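Local atomic coordinates of N-acetyl-beta-D glucosaminidase (Rhizomucor miehei CAU432, PDB entry 4ZM6), a protein that probably cleaves terminal N-acetylglucosamine as a family 3 glycoside hydrolase and carries a GCN5-related, acetyl-CoA-binding region assigned to glucosamine N-acetylation. Residues V541-N546 with K583-R588; L574-A579 with P654-G659; F597-I602 with Q612-M617. One frame throughout, in Å; residues are numbered along the deposited sequence.

Interaction 1: residues V541-N546 with K583-R588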
loop_
_atom_site.group_PDB
_atom_site.type_symbol
_atom_site.label_atom_id
_atom_site.label_comp_id
_atom_site.label_asym_id
_atom_site.label_seq_id
_atom_site.Cartn_x
_atom_site.Cartn_y
_atom_site.Cartn_z
ATOM N N VAL A 541 -7.348 -9.467 -9.492
ATOM C CA VAL A 541 -8.318 -8.946 -8.547
ATOM C C VAL A 541 -8.085 -7.458 -8.289
ATOM O O VAL A 541 -7.052 -7.074 -7.748
ATOM C CB VAL A 541 -8.228 -9.726 -7.223
ATOM C CG1 VAL A 541 -9.099 -9.090 -6.150
ATOM C CG2 VAL A 541 -8.624 -11.177 -7.455
ATOM N N ASP A 542 -9.048 -6.631 -8.688
ATOM C CA ASP A 542 -9.029 -5.194 -8.408
ATOM C C ASP A 542 -10.067 -4.835 -7.364
ATOM O O ASP A 542 -10.958 -5.625 -7.056
ATOM C CB ASP A 542 -9.355 -4.392 -9.668
ATOM C CG ASP A 542 -8.274 -4.475 -10.717
ATOM O OD1 ASP A 542 -7.079 -4.359 -10.360
ATOM O OD2 ASP A 542 -8.628 -4.636 -11.907
ATOM N N ASP A 543 -9.955 -3.620 -6.840
ATOM C CA ASP A 543 -10.989 -3.055 -5.990
ATOM C C ASP A 543 -12.223 -2.770 -6.827
ATOM O O ASP A 543 -12.126 -2.301 -7.962
ATOM C CB ASP A 543 -10.503 -1.774 -5.315
ATOM C CG ASP A 543 -9.461 -2.040 -4.246
ATOM O OD1 ASP A 543 -9.641 -2.992 -3.462
ATOM O OD2 ASP A 543 -8.461 -1.296 -4.181
ATOM N N TYR A 544 -13.380 -3.083 -6.262
ATOM C CA TYR A 544 -14.655 -2.796 -6.896
ATOM C C TYR A 544 -14.867 -1.281 -6.944
ATOM O O TYR A 544 -14.671 -0.589 -5.942
ATOM C CB TYR A 544 -15.784 -3.493 -6.122
ATOM C CG TYR A 544 -17.192 -3.062 -6.483
ATOM C CD1 TYR A 544 -17.765 -3.426 -7.696
ATOM C CD2 TYR A 544 -17.958 -2.311 -5.595
ATOM C CE1 TYR A 544 -19.055 -3.039 -8.019
ATOM C CE2 TYR A 544 -19.246 -1.928 -5.910
ATOM C CZ TYR A 544 -19.788 -2.291 -7.119
ATOM O OH TYR A 544 -21.070 -1.895 -7.425
ATOM N N ARG A 545 -15.230 -0.777 -8.123
ATOM C CA ARG A 545 -15.570 0.630 -8.311
ATOM C C ARG A 545 -17.022 0.691 -8.751
ATOM O O ARG A 545 -17.353 0.320 -9.880
ATOM C CB ARG A 545 -14.672 1.281 -9.368
ATOM C CG ARG A 545 -13.184 1.246 -9.045
ATOM C CD ARG A 545 -12.366 2.089 -10.019
ATOM N NE ARG A 545 -12.576 1.717 -11.425
ATOM C CZ ARG A 545 -11.941 0.735 -12.070
ATOM N NH1 ARG A 545 -11.037 -0.025 -11.454
ATOM N NH2 ARG A 545 -12.217 0.505 -13.349
ATOM N N ASN A 546 -17.891 1.150 -7.854
ATOM C CA ASN A 546 -19.330 1.132 -8.113
ATOM C C ASN A 546 -19.760 1.952 -9.340
ATOM O O ASN A 546 -20.706 1.574 -10.032
ATOM C CB ASN A 546 -20.122 1.535 -6.856
ATOM C CG ASN A 546 -19.895 2.979 -6.444
ATOM O OD1 ASN A 546 -18.759 3.426 -6.290
ATOM N ND2 ASN A 546 -20.984 3.711 -6.244
ATOM N N LYS A 583 -15.134 -3.835 1.810
ATOM C CA LYS A 583 -14.023 -4.055 0.899
ATOM C C LYS A 583 -14.449 -5.070 -0.151
ATOM O O LYS A 583 -14.301 -6.267 0.048
ATOM C CB LYS A 583 -12.779 -4.524 1.653
ATOM C CG LYS A 583 -11.556 -4.660 0.773
ATOM C CD LYS A 583 -11.008 -3.308 0.333
ATOM C CE LYS A 583 -9.974 -2.792 1.319
ATOM N NZ LYS A 583 -9.489 -1.432 0.959
ATOM N N HIS A 584 -14.993 -4.573 -1.259
ATOM C CA HIS A 584 -15.446 -5.418 -2.355
ATOM C C HIS A 584 -14.396 -5.466 -3.454
ATOM O O HIS A 584 -13.665 -4.497 -3.670
ATOM C CB HIS A 584 -16.764 -4.898 -2.923
ATOM C CG HIS A 584 -17.781 -4.576 -1.876
ATOM N ND1 HIS A 584 -18.833 -3.715 -2.094
ATOM C CD2 HIS A 584 -17.885 -4.978 -0.589
ATOM C CE1 HIS A 584 -19.552 -3.620 -0.993
ATOM N NE2 HIS A 584 -18.998 -4.375 -0.064
ATOM N N LYS A 585 -14.326 -6.600 -4.141
ATOM C CA LYS A 585 -13.332 -6.825 -5.185
ATOM C C LYS A 585 -13.998 -7.485 -6.384
ATOM O O LYS A 585 -14.984 -8.207 -6.231
ATOM C CB LYS A 585 -12.218 -7.753 -4.682
ATOM C CG LYS A 585 -11.647 -7.453 -3.301
ATOM C CD LYS A 585 -10.486 -6.478 -3.388
ATOM C CE LYS A 585 -9.745 -6.391 -2.067
ATOM N NZ LYS A 585 -8.760 -5.280 -2.082
ATOM N N VAL A 586 -13.446 -7.250 -7.569
ATOM C CA VAL A 586 -13.876 -7.958 -8.774
ATOM C C VAL A 586 -12.689 -8.715 -9.353
ATOM O O VAL A 586 -11.541 -8.410 -9.033
ATOM C CB VAL A 586 -14.466 -7.005 -9.843
ATOM C CG1 VAL A 586 -15.649 -6.231 -9.277
ATOM C CG2 VAL A 586 -13.414 -6.045 -10.391
ATOM N N ALA A 587 -12.962 -9.705 -10.194
ATOM C CA ALA A 587 -11.903 -10.406 -10.921
ATOM C C ALA A 587 -12.051 -10.117 -12.411
ATOM O O ALA A 587 -13.157 -10.187 -12.952
ATOM C CB ALA A 587 -11.954 -11.903 -10.649
ATOM N N ARG A 588 -10.938 -9.778 -13.060
ATOM C CA ARG A 588 -10.928 -9.447 -14.485
ATOM C C ARG A 588 -9.964 -10.349 -15.249
ATOM O O ARG A 588 -8.903 -10.700 -14.734
ATOM C CB ARG A 588 -10.483 -7.999 -14.697
ATOM C CG ARG A 588 -11.365 -6.931 -14.077
ATOM C CD ARG A 588 -10.815 -5.548 -14.396
ATOM N NE ARG A 588 -11.311 -4.513 -13.484
ATOM C CZ ARG A 588 -12.406 -3.771 -13.670
ATOM N NH1 ARG A 588 -13.168 -3.925 -14.745
ATOM N NH2 ARG A 588 -12.744 -2.860 -12.760
#
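Asp543 and Lys585 form the shorter of two salt bridges. The two side chains run side by side, pointing the same way, and Lys585 NZ meets Asp543 OD1 at 2.8 Å. In the second, Asp542 and Arg588 cross at about a right angle, Asp542 OD2 3.1 Å from Arg588 NE; OD2 offers its anti lone pair and lies near the guanidinium plane. The same OD2 also pairs with Arg258 of the second subunit, so one carboxylate oxygen serves both this sheet and the dimer interface. Arg545 NH2 stands 3.5 Å from Arg588 NH2, two like charges probably eased by Asp548 and Asp549, the salt-bridge partners of Arg545 and Arg588.

Between the strands, Asp542 and Val586 make an antiparallel hydrogen-bonded pair, Val586 N reaching Asp542 O at 3.0 Å. Past the strand end, Tyr544 N donates to His584 O, its N-H nearly straight at it (171°) but from above the carbonyl plane. Tyr544 CG is anti to the backbone N (chi1 168°), and the ring edge, at CD1, lies 3.9 Å from Val586 CG1.

Strand 540-543 edges the sheet, strand 585-588 pairs next with 594-605, helices 546-561 and 569-577 cover Tyr544, and helix 627-642 touches Val541 and Ala587.

Interaction 2: residues L574-A579 with P654-G659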
loop_
_atom_site.group_PDB
_atom_site.type_symbol
_atom_site.label_atom_id
_atom_site.label_comp_id
_atom_site.label_asym_id
_atom_site.label_seq_id
_atom_site.Cartn_x
_atom_site.Cartn_y
_atom_site.Cartn_z
ATOM N N LEU A 574 -27.758 -1.002 -3.052
ATOM C CA LEU A 574 -28.072 -0.780 -1.649
ATOM C C LEU A 574 -27.274 -1.736 -0.753
ATOM O O LEU A 574 -26.562 -1.292 0.158
ATOM C CB LEU A 574 -29.576 -0.956 -1.413
ATOM C CG LEU A 574 -30.082 -0.783 0.020
ATOM C CD1 LEU A 574 -29.907 0.651 0.500
ATOM C CD2 LEU A 574 -31.538 -1.205 0.107
ATOM N N GLY A 575 -27.403 -3.040 -1.023
ATOM C CA GLY A 575 -26.654 -4.068 -0.308
ATOM C C GLY A 575 -25.198 -3.665 -0.214
ATOM O O GLY A 575 -24.625 -3.639 0.877
ATOM N N LEU A 576 -24.611 -3.293 -1.352
ATOM C CA LEU A 576 -23.166 -3.050 -1.438
ATOM C C LEU A 576 -22.707 -1.720 -0.844
ATOM O O LEU A 576 -21.726 -1.684 -0.094
ATOM C CB LEU A 576 -22.687 -3.166 -2.884
ATOM C CG LEU A 576 -22.886 -4.548 -3.518
ATOM C CD1 LEU A 576 -22.441 -4.539 -4.972
ATOM C CD2 LEU A 576 -22.156 -5.633 -2.735
ATOM N N GLN A 577 -23.406 -0.634 -1.156
ATOM C CA GLN A 577 -22.975 0.685 -0.687
ATOM C C GLN A 577 -23.132 0.876 0.829
ATOM O O GLN A 577 -22.367 1.621 1.428
ATOM C CB GLN A 577 -23.692 1.800 -1.456
ATOM C CG GLN A 577 -23.461 1.791 -2.967
ATOM C CD GLN A 577 -22.024 1.487 -3.364
ATOM O OE1 GLN A 577 -21.757 0.538 -4.118
ATOM N NE2 GLN A 577 -21.092 2.282 -2.856
ATOM N N ARG A 578 -24.091 0.187 1.445
ATOM C CA ARG A 578 -24.352 0.320 2.885
ATOM C C ARG A 578 -23.469 -0.572 3.773
ATOM O O ARG A 578 -23.494 -0.448 5.002
ATOM C CB ARG A 578 -25.825 0.017 3.190
ATOM C CG ARG A 578 -26.821 0.994 2.586
ATOM C CD ARG A 578 -26.780 2.380 3.227
ATOM N NE ARG A 578 -27.131 2.391 4.654
ATOM C CZ ARG A 578 -27.414 3.491 5.361
ATOM N NH1 ARG A 578 -27.410 4.694 4.793
ATOM N NH2 ARG A 578 -27.714 3.396 6.648
ATOM N N ALA A 579 -22.707 -1.477 3.162
ATOM C CA ALA A 579 -21.829 -2.374 3.913
ATOM C C ALA A 579 -20.822 -1.574 4.720
ATOM O O ALA A 579 -20.211 -0.646 4.196
ATOM C CB ALA A 579 -21.107 -3.324 2.969
ATOM N N PRO A 654 -26.108 -4.954 6.202
ATOM C CA PRO A 654 -27.009 -5.408 5.135
ATOM C C PRO A 654 -26.655 -6.810 4.654
ATOM O O PRO A 654 -25.677 -7.394 5.124
ATOM C CB PRO A 654 -26.783 -4.386 4.013
ATOM C CG PRO A 654 -25.429 -3.826 4.262
ATOM C CD PRO A 654 -25.243 -3.846 5.754
ATOM N N ARG A 655 -27.424 -7.339 3.704
ATOM C CA ARG A 655 -27.356 -8.762 3.403
ATOM C C ARG A 655 -28.049 -9.166 2.117
ATOM O O ARG A 655 -29.163 -8.735 1.851
ATOM C CB ARG A 655 -27.993 -9.530 4.563
ATOM C CG ARG A 655 -28.347 -10.977 4.264
ATOM C CD ARG A 655 -29.522 -11.467 5.089
ATOM N NE ARG A 655 -29.492 -10.964 6.459
ATOM C CZ ARG A 655 -30.460 -11.173 7.344
ATOM N NH1 ARG A 655 -31.528 -11.903 7.024
ATOM N NH2 ARG A 655 -30.350 -10.662 8.563
ATOM N N PHE A 656 -27.381 -10.021 1.342
ATOM C CA PHE A 656 -28.040 -10.801 0.293
ATOM C C PHE A 656 -28.559 -12.109 0.885
ATOM O O PHE A 656 -29.717 -12.464 0.700
ATOM C CB PHE A 656 -27.070 -11.135 -0.830
ATOM C CG PHE A 656 -26.480 -9.936 -1.510
ATOM C CD1 PHE A 656 -27.229 -9.196 -2.410
ATOM C CD2 PHE A 656 -25.162 -9.572 -1.281
ATOM C CE1 PHE A 656 -26.678 -8.103 -3.056
ATOM C CE2 PHE A 656 -24.604 -8.483 -1.924
ATOM C CZ PHE A 656 -25.364 -7.744 -2.812
ATOM N N PHE A 657 -27.677 -12.822 1.589
ATOM C CA PHE A 657 -28.003 -14.095 2.238
ATOM C C PHE A 657 -27.390 -14.147 3.645
ATOM O O PHE A 657 -26.312 -13.590 3.871
ATOM C CB PHE A 657 -27.458 -15.268 1.419
ATOM C CG PHE A 657 -27.857 -15.251 -0.038
ATOM C CD1 PHE A 657 -29.196 -15.253 -0.411
ATOM C CD2 PHE A 657 -26.892 -15.273 -1.040
ATOM C CE1 PHE A 657 -29.560 -15.249 -1.752
ATOM C CE2 PHE A 657 -27.251 -15.271 -2.381
ATOM C CZ PHE A 657 -28.586 -15.262 -2.738
ATOM N N PRO A 658 -28.078 -14.805 4.600
ATOM C CA PRO A 658 -27.553 -14.975 5.956
ATOM C C PRO A 658 -26.580 -16.145 6.061
ATOM O O PRO A 658 -25.780 -16.203 6.990
ATOM C CB PRO A 658 -28.805 -15.282 6.767
ATOM C CG PRO A 658 -29.660 -16.036 5.810
ATOM C CD PRO A 658 -29.416 -15.413 4.464
ATOM N N GLY A 659 -26.688 -17.081 5.126
ATOM C CA GLY A 659 -25.776 -18.206 5.018
ATOM C C GLY A 659 -25.752 -18.594 3.559
ATOM O O GLY A 659 -25.894 -17.730 2.695
#
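Arg578, whose CB lies 4.0 Å from Pro654 CG, gives its backbone N to Leu574 O at 3.2 Å, an i to i+4 bond on the helix 569-577 side of the contact. That bond lies within 574-579; what joins this segment to the 654-659 loop is van der Waals contact at two places.

At the first, the Pro654 ring sits against the backbone of Gly575, Arg578 and Ala579. Its CG touches Gly575 O at 3.5 Å and also Ala579 N at 3.8 Å, while CD faces the carbonyl of Arg578. Gly575 brings no side chain to this surface, and its CA comes within 5.6 Å of the CA of Pro654. The peptide bond before Pro654 is cis, and Ser651 OG hydrogen-bonds to Pro654 O, tying the loop back on itself.

At the second, Leu576 and Phe656 cross at about a right angle. Leu576 CD2 lies in the plane of the Phe656 ring at its edge, 3.8 Å from CZ and level with the CE2-CZ side. The Phe656 ring also meets Trp557 of helix 546-561.

Next along the loop, Phe657 touches acetyl-CoA. Two helices between the first and second strands belong to the GNAT fold; here the second of them packs on the loop after the fifth strand, close to the bound acetyl-CoA.

Interaction 3: residues F597-I602 with Q612-M617. With ACO (acetyl coenzyme *a), chain C.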
loop_
_atom_site.group_PDB
_atom_site.type_symbol
_atom_site.label_atom_id
_atom_site.label_comp_id
_atom_site.label_asym_id
_atom_site.label_seq_id
_atom_site.Cartn_x
_atom_site.Cartn_y
_atom_site.Cartn_z
ATOM N N PHE A 597 -16.977 -11.659 -8.717
ATOM C CA PHE A 597 -17.165 -10.594 -7.751
ATOM C C PHE A 597 -17.213 -11.167 -6.340
ATOM O O PHE A 597 -17.730 -12.261 -6.126
ATOM C CB PHE A 597 -18.466 -9.845 -8.070
ATOM C CG PHE A 597 -18.893 -8.881 -7.004
ATOM C CD1 PHE A 597 -18.360 -7.610 -6.954
ATOM C CD2 PHE A 597 -19.826 -9.254 -6.048
ATOM C CE1 PHE A 597 -18.745 -6.718 -5.969
ATOM C CE2 PHE A 597 -20.216 -8.370 -5.059
ATOM C CZ PHE A 597 -19.673 -7.098 -5.020
ATOM N N VAL A 598 -16.676 -10.414 -5.384
ATOM C CA VAL A 598 -16.809 -10.748 -3.971
ATOM C C VAL A 598 -17.188 -9.498 -3.162
ATOM O O VAL A 598 -16.650 -8.412 -3.397
ATOM C CB VAL A 598 -15.518 -11.396 -3.421
ATOM C CG1 VAL A 598 -14.363 -10.407 -3.406
ATOM C CG2 VAL A 598 -15.743 -11.973 -2.030
ATOM N N ALA A 599 -18.122 -9.666 -2.224
ATOM C CA ALA A 599 -18.546 -8.599 -1.318
ATOM C C ALA A 599 -18.175 -8.969 0.106
ATOM O O ALA A 599 -18.100 -10.147 0.446
ATOM C CB ALA A 599 -20.038 -8.377 -1.425
ATOM N N THR A 600 -18.019 -7.952 0.947
ATOM C CA THR A 600 -17.277 -8.079 2.197
ATOM C C THR A 600 -17.522 -6.881 3.121
ATOM O O THR A 600 -17.506 -5.737 2.680
ATOM C CB THR A 600 -15.765 -8.217 1.892
ATOM O OG1 THR A 600 -15.412 -9.599 1.855
ATOM C CG2 THR A 600 -14.886 -7.521 2.929
ATOM N N GLN A 601 -17.738 -7.160 4.403
ATOM C CA GLN A 601 -17.876 -6.114 5.413
ATOM C C GLN A 601 -17.310 -6.586 6.748
ATOM O O GLN A 601 -17.140 -7.788 6.965
ATOM C CB GLN A 601 -19.343 -5.660 5.546
ATOM C CG GLN A 601 -20.291 -6.547 6.346
ATOM C CD GLN A 601 -21.574 -5.817 6.750
ATOM O OE1 GLN A 601 -21.779 -4.648 6.413
ATOM N NE2 GLN A 601 -22.441 -6.507 7.480
ATOM N N ILE A 602 -16.993 -5.636 7.623
ATOM C CA ILE A 602 -16.483 -5.945 8.958
ATOM C C ILE A 602 -17.352 -5.244 9.995
ATOM O O ILE A 602 -17.584 -4.037 9.911
ATOM C CB ILE A 602 -15.006 -5.523 9.126
ATOM C CG1 ILE A 602 -14.102 -6.436 8.302
ATOM C CG2 ILE A 602 -14.583 -5.580 10.591
ATOM C CD1 ILE A 602 -12.675 -5.941 8.177
ATOM N N GLN A 612 -17.475 -10.489 7.508
ATOM C CA GLN A 612 -18.609 -11.140 6.886
ATOM C C GLN A 612 -18.373 -11.207 5.393
ATOM O O GLN A 612 -18.137 -10.180 4.757
ATOM C CB GLN A 612 -19.892 -10.380 7.192
ATOM C CG GLN A 612 -20.171 -10.213 8.678
ATOM C CD GLN A 612 -21.609 -9.799 8.969
ATOM O OE1 GLN A 612 -22.274 -9.175 8.137
ATOM N NE2 GLN A 612 -22.098 -10.153 10.152
ATOM N N LEU A 613 -18.404 -12.425 4.848
ATOM C CA LEU A 613 -18.282 -12.641 3.415
ATOM C C LEU A 613 -19.695 -12.592 2.857
ATOM O O LEU A 613 -20.418 -13.587 2.867
ATOM C CB LEU A 613 -17.592 -13.977 3.119
ATOM C CG LEU A 613 -16.943 -14.142 1.738
ATOM C CD1 LEU A 613 -16.118 -15.416 1.670
ATOM C CD2 LEU A 613 -17.978 -14.169 0.638
ATOM N N MET A 614 -20.082 -11.413 2.383
ATOM C CA MET A 614 -21.468 -11.139 2.018
ATOM C C MET A 614 -21.873 -11.921 0.779
ATOM O O MET A 614 -22.988 -12.428 0.686
ATOM C CB MET A 614 -21.675 -9.639 1.761
ATOM C CG MET A 614 -21.400 -8.737 2.958
ATOM S SD MET A 614 -21.371 -6.987 2.504
ATOM C CE MET A 614 -23.102 -6.715 2.146
ATOM N N LEU A 615 -20.966 -12.000 -0.182
ATOM C CA LEU A 615 -21.266 -12.657 -1.442
ATOM C C LEU A 615 -19.973 -13.038 -2.149
ATOM O O LEU A 615 -18.969 -12.327 -2.045
ATOM C CB LEU A 615 -22.101 -11.732 -2.329
ATOM C CG LEU A 615 -22.650 -12.318 -3.628
ATOM C CD1 LEU A 615 -23.796 -13.272 -3.347
ATOM C CD2 LEU A 615 -23.108 -11.205 -4.554
ATOM N N LEU A 616 -20.009 -14.178 -2.834
ATOM C CA LEU A 616 -18.931 -14.618 -3.706
ATOM C C LEU A 616 -19.606 -15.252 -4.901
ATOM O O LEU A 616 -20.431 -16.142 -4.733
ATOM C CB LEU A 616 -18.060 -15.654 -2.997
ATOM C CG LEU A 616 -16.575 -15.801 -3.369
ATOM C CD1 LEU A 616 -16.136 -17.252 -3.185
ATOM C CD2 LEU A 616 -16.255 -15.335 -4.782
ATOM N N MET A 617 -19.281 -14.789 -6.102
ATOM C CA MET A 617 -19.919 -15.302 -7.316
ATOM C C MET A 617 -19.009 -15.112 -8.519
ATOM O O MET A 617 -18.310 -14.101 -8.611
ATOM C CB MET A 617 -21.254 -14.585 -7.556
ATOM C CG MET A 617 -21.113 -13.184 -8.145
ATOM S SD MET A 617 -22.578 -12.126 -8.108
ATOM C CE MET A 617 -23.810 -13.227 -8.777
HETATM N N1A ACO C . -8.241 -27.244 -13.546
HETATM C C2A ACO C . -8.998 -28.240 -13.029
HETATM N N3A ACO C . -9.843 -28.063 -11.989
HETATM C C4A ACO C . -9.991 -26.847 -11.399
HETATM C C5A ACO C . -9.189 -25.719 -11.909
HETATM C C6A ACO C . -8.280 -25.981 -13.049
HETATM N N6A ACO C . -7.523 -24.984 -13.566
HETATM N N7A ACO C . -9.501 -24.654 -11.162
HETATM C C8A ACO C . -10.421 -25.053 -10.245
HETATM N N9A ACO C . -10.710 -26.363 -10.379
HETATM C C1B ACO C . -11.682 -27.118 -9.539
HETATM C C2B ACO C . -11.007 -27.822 -8.365
HETATM O O2B ACO C . -11.474 -29.174 -8.266
HETATM C C3B ACO C . -11.347 -27.000 -7.131
HETATM O O3B ACO C . -11.561 -27.776 -5.937
HETATM P P3B ACO C . -12.844 -28.704 -5.574
HETATM O O7A ACO C . -13.849 -27.759 -4.949
HETATM O O8A ACO C . -13.266 -29.355 -6.871
HETATM O O9A ACO C . -12.266 -29.678 -4.586
HETATM C C4B ACO C . -12.558 -26.170 -7.553
HETATM O O4B ACO C . -12.641 -26.209 -8.986
HETATM C C5B ACO C . -12.449 -24.735 -7.053
HETATM O O5B ACO C . -13.185 -23.908 -7.942
HETATM P P1A ACO C . -12.704 -22.432 -8.333
HETATM O O1A ACO C . -12.514 -22.407 -9.832
HETATM O O2A ACO C . -11.603 -21.941 -7.433
HETATM O O3A ACO C . -14.070 -21.708 -7.904
HETATM P P2A ACO C . -15.078 -21.127 -9.001
HETATM O O4A ACO C . -14.323 -20.116 -9.831
HETATM O O5A ACO C . -15.776 -22.263 -9.693
HETATM O O6A ACO C . -16.127 -20.386 -8.040
HETATM C CBP ACO C . -18.166 -20.526 -6.739
HETATM C CCP ACO C . -16.790 -21.111 -7.006
HETATM C CDP ACO C . -18.030 -19.090 -6.254
HETATM C CEP ACO C . -18.835 -21.350 -5.649
HETATM C CAP ACO C . -18.945 -20.598 -8.054
HETATM O OAP ACO C . -19.375 -21.937 -8.278
HETATM C C9P ACO C . -20.127 -19.672 -8.105
HETATM O O9P ACO C . -19.994 -18.572 -8.625
HETATM N N8P ACO C . -21.288 -20.088 -7.602
HETATM C C7P ACO C . -22.466 -19.246 -7.679
HETATM C C6P ACO C . -23.596 -19.721 -6.781
HETATM C C5P ACO C . -23.354 -19.564 -5.291
HETATM O O5P ACO C . -23.964 -20.344 -4.579
HETATM N N4P ACO C . -22.558 -18.608 -4.784
HETATM C C3P ACO C . -22.390 -18.417 -3.341
HETATM C C2P ACO C . -23.386 -17.413 -2.748
HETATM S S1P ACO C . -23.570 -17.567 -0.988
HETATM C C ACO C . -22.421 -16.552 -0.351
HETATM O O ACO C . -21.630 -15.977 -1.079
HETATM C CH3 ACO C . -22.394 -16.384 1.134
#
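Phe597 and Met617 pair at one end of an antiparallel beta hairpin, strands 594-605 and 608-618, the third and fourth strands of the five-stranded GNAT sheet. A classic beta bulge interrupts the latter, Met614 and Leu615 both facing Ala599.

The backbone ladder is regular at both ends: Phe597 and Met617 exchange two bonds, as do Gln601 and Gln612. At the bulge, Ala599 N still reaches Leu615 O at 2.8 Å, but Ala599 O receives Met614 N and Leu615 N only weakly.

Among side chains, Gln601 and Gln612 lie side by side, pointing the same way, their amide planes 42° apart. Gln601 NE2 gives Gln612 OE1 a nearly straight bond of 2.8 Å, arriving from above the acceptor's carbonyl plane. These buried amides have further partners: Gln601 takes Lys580 N and gives to Tyr653 O, and Gln612 NE2 bonds Thr652 OG1.

Apolar contacts occupy both faces. Leu615 CD2 sits at the edge of the Phe597 ring, 4.1 Å from CE2, on the face that helix 546-561 covers; on the face toward helix 627-642, Val598 CG2 meets Leu613 CD2.

Two further bonds reach acetyl-CoA, which Val618, Gly624, Gly626, Gly628, Thr629 and Lys676 also hydrogen-bond. Leu616 O accepts its N4P weakly; Leu616 N, pointing away from strand 594-605, donates to the acetyl O at 3.0 Å with a bent N-H...O angle of 133°, a bond that may polarise the thioester.

From the N terminus, residues 541-546 lead into two helices, and interaction 1 closes that helical loop by bringing 583-588 back beside the first strand. Interaction 2 crosses it: 574-579 lies within the loop, but its partner 654-659 comes only after the fifth strand of the sheet. Interaction 3, a tight hairpin, opens after interaction 1 has closed and lies wholly within the span of interaction 2. Strand 585-588 joins the first and third contacts, with Lys585 O close to Val598 N. Leu576 touches both Phe597 and Tyr544, so helix 569-577 links the sheet's edge, its centre and the loop near acetyl-CoA.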